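Local coordinates for protein C alpha-dehydrogenase (Sphingobium sp. SYK-6, PDB 4YAG) that binds NADH as a short-chain dehydrogenase/reductase and probably oxidises the Calpha alcohol of lignin beta-aryl ethers to a ketone in their breakdown, at residues 6-12 / 30-36. Numbering follows the deposited sequence.
With NAI (1,4-dihydronicotinamide adenine dinucleotide), chain C.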
# COMPACT_ATOMS: atom_id res chain seq x y z
N THR A 6 22.72 -7.71 -21.39
CA THR A 6 21.36 -7.23 -21.17
C THR A 6 21.36 -5.73 -21.07
O THR A 6 22.42 -5.09 -20.99
CB THR A 6 20.72 -7.72 -19.85
OG1 THR A 6 21.49 -7.25 -18.73
CG2 THR A 6 20.59 -9.24 -19.82
N THR A 7 20.15 -5.15 -21.08
CA THR A 7 19.98 -3.75 -20.72
C THR A 7 19.13 -3.65 -19.46
O THR A 7 18.08 -4.31 -19.34
CB THR A 7 19.31 -2.97 -21.84
OG1 THR A 7 20.18 -2.93 -22.99
CG2 THR A 7 18.98 -1.53 -21.39
N ALA A 8 19.59 -2.82 -18.53
CA ALA A 8 18.90 -2.59 -17.26
C ALA A 8 18.39 -1.15 -17.23
O ALA A 8 19.15 -0.21 -17.47
CB ALA A 8 19.83 -2.85 -16.09
N PHE A 9 17.10 -0.99 -16.95
CA PHE A 9 16.48 0.31 -16.77
C PHE A 9 16.31 0.51 -15.27
O PHE A 9 15.61 -0.28 -14.60
CB PHE A 9 15.12 0.31 -17.46
CG PHE A 9 14.38 1.63 -17.37
CD1 PHE A 9 13.49 1.86 -16.35
CD2 PHE A 9 14.58 2.61 -18.30
CE1 PHE A 9 12.81 3.07 -16.27
CE2 PHE A 9 13.91 3.82 -18.23
CZ PHE A 9 13.02 4.05 -17.22
N ILE A 10 16.96 1.55 -14.74
CA ILE A 10 17.04 1.76 -13.30
C ILE A 10 16.48 3.12 -12.92
O ILE A 10 17.06 4.16 -13.22
CB ILE A 10 18.50 1.67 -12.80
CG1 ILE A 10 19.18 0.41 -13.36
CG2 ILE A 10 18.57 1.71 -11.28
CD1 ILE A 10 20.63 0.30 -12.99
N THR A 11 15.34 3.11 -12.23
CA THR A 11 14.82 4.37 -11.73
C THR A 11 15.56 4.76 -10.45
O THR A 11 15.98 3.92 -9.66
CB THR A 11 13.33 4.33 -11.47
OG1 THR A 11 13.08 3.53 -10.31
CG2 THR A 11 12.59 3.80 -12.69
N GLY A 12 15.78 6.06 -10.28
CA GLY A 12 16.67 6.56 -9.25
C GLY A 12 18.09 6.04 -9.44
O GLY A 12 18.85 5.91 -8.49
N ALA A 30 26.00 -5.62 -18.16
CA ALA A 30 24.78 -4.96 -18.60
C ALA A 30 25.08 -3.57 -19.14
O ALA A 30 26.01 -2.89 -18.69
CB ALA A 30 23.80 -4.83 -17.45
N ARG A 31 24.26 -3.14 -20.10
CA ARG A 31 24.17 -1.74 -20.47
C ARG A 31 23.08 -1.11 -19.65
O ARG A 31 22.17 -1.81 -19.18
CB ARG A 31 23.86 -1.58 -21.96
CG ARG A 31 24.88 -2.27 -22.84
CD ARG A 31 24.62 -2.05 -24.32
NE ARG A 31 25.08 -0.74 -24.76
CZ ARG A 31 24.51 -0.04 -25.75
NH1 ARG A 31 23.47 -0.54 -26.40
NH2 ARG A 31 24.99 1.14 -26.09
N LEU A 32 23.15 0.19 -19.47
CA LEU A 32 22.29 0.88 -18.50
C LEU A 32 21.47 2.01 -19.10
O LEU A 32 21.96 2.78 -19.92
CB LEU A 32 23.13 1.49 -17.38
CG LEU A 32 24.08 0.57 -16.63
CD1 LEU A 32 24.92 1.41 -15.68
CD2 LEU A 32 23.31 -0.52 -15.91
N VAL A 33 20.24 2.13 -18.60
CA VAL A 33 19.47 3.34 -18.75
C VAL A 33 19.14 3.81 -17.35
O VAL A 33 18.48 3.08 -16.58
CB VAL A 33 18.18 3.12 -19.55
CG1 VAL A 33 17.33 4.37 -19.59
CG2 VAL A 33 18.51 2.67 -20.93
N LEU A 34 19.64 4.99 -17.00
CA LEU A 34 19.39 5.58 -15.68
C LEU A 34 18.29 6.63 -15.84
O LEU A 34 18.41 7.57 -16.61
CB LEU A 34 20.65 6.22 -15.12
CG LEU A 34 21.90 5.34 -15.14
CD1 LEU A 34 23.07 6.09 -14.55
CD2 LEU A 34 21.69 4.04 -14.42
N ALA A 35 17.19 6.44 -15.10
CA ALA A 35 16.05 7.32 -15.16
C ALA A 35 15.93 8.01 -13.79
O ALA A 35 15.93 7.36 -12.75
CB ALA A 35 14.77 6.54 -15.48
N ASP A 36 15.85 9.32 -13.80
CA ASP A 36 15.90 10.08 -12.54
C ASP A 36 15.26 11.43 -12.74
O ASP A 36 15.32 12.02 -13.83
CB ASP A 36 17.37 10.24 -12.13
CG ASP A 36 17.57 10.44 -10.64
OD1 ASP A 36 17.23 11.53 -10.14
OD2 ASP A 36 18.08 9.49 -9.98
PA NAI C . 18.79 8.68 -3.27
O1A NAI C . 18.00 9.95 -3.10
O2A NAI C . 20.30 8.78 -3.13
O5B NAI C . 18.47 8.01 -4.66
C5B NAI C . 17.16 8.07 -5.16
C4B NAI C . 17.19 8.69 -6.49
O4B NAI C . 15.81 8.57 -6.97
C3B NAI C . 17.57 10.10 -6.55
O3B NAI C . 18.62 10.35 -7.52
C2B NAI C . 16.34 10.81 -6.86
O2B NAI C . 16.54 12.03 -7.59
C1B NAI C . 15.52 9.84 -7.57
N9A NAI C . 14.11 10.12 -7.51
C8A NAI C . 13.36 10.55 -6.44
N7A NAI C . 12.09 10.75 -6.80
C5A NAI C . 11.96 10.44 -8.13
C6A NAI C . 10.92 10.43 -9.07
N6A NAI C . 9.65 10.90 -8.70
N1A NAI C . 11.16 10.04 -10.35
C2A NAI C . 12.40 9.66 -10.72
N3A NAI C . 13.44 9.64 -9.87
C4A NAI C . 13.25 10.03 -8.58
O3 NAI C . 18.22 7.74 -2.13
PN NAI C . 18.28 6.13 -1.95
O1N NAI C . 19.34 5.48 -2.83
O2N NAI C . 18.50 5.93 -0.47
O5D NAI C . 16.82 5.66 -2.40
C5D NAI C . 16.61 4.51 -3.23
C4D NAI C . 15.51 3.68 -2.67
O4D NAI C . 16.02 3.02 -1.45
C3D NAI C . 14.32 4.42 -2.27
O3D NAI C . 13.15 3.73 -2.76
C2D NAI C . 14.33 4.44 -0.81
O2D NAI C . 13.01 4.55 -0.28
C1D NAI C . 14.95 3.18 -0.45
N1N NAI C . 15.55 3.01 0.82
C2N NAI C . 16.69 3.65 1.22
C3N NAI C . 17.23 3.40 2.47
C7N NAI C . 18.47 4.08 2.92
O7N NAI C . 18.89 3.98 4.09
N7N NAI C . 19.24 4.81 1.91
C4N NAI C . 16.64 2.49 3.34
C5N NAI C . 15.52 1.81 2.90
C6N NAI C . 14.99 2.06 1.66
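Strands 7-11 and 31-36 are the first two strands of the Rossmann fold of this SDR enzyme. They lie parallel, joined by helix 16-27 in a beta-alpha-beta crossover. Val33, Ala35 and Ile10 have the most surface buried here. Val33 is held through both its backbone N and its backbone O: its N donates to Ala8 O (2.8 Å), and its O accepts from Ile10 N (2.8 Å). Ile10 O then takes Ala35 N at 3.0 Å, so the ladder passes from strand to strand. On one face of the sheet the Phe9 ring spans two neighbours, with CD2 3.5 Å from Val33 CG1 and CZ 3.5 Å from Ala35 CB. Helix 68-82 packs over Phe9 and Val33. On the other face Ile10 CD1 sits 4.0 Å from Leu32 CD2 and 4.1 Å from Leu34 CD2; helix 39-51 covers these two leucines. The strands end at the cofactor. Gly12 has a positive phi, and its CA is 3.2 Å from NAI O4B, where a side chain would clash. Asp36 grips the adenosine ribose, as in NAD-dependent Rossmann enzymes: OD1 accepts from NAI O2B and OD2 from NAI O3B, both at 2.7 Å.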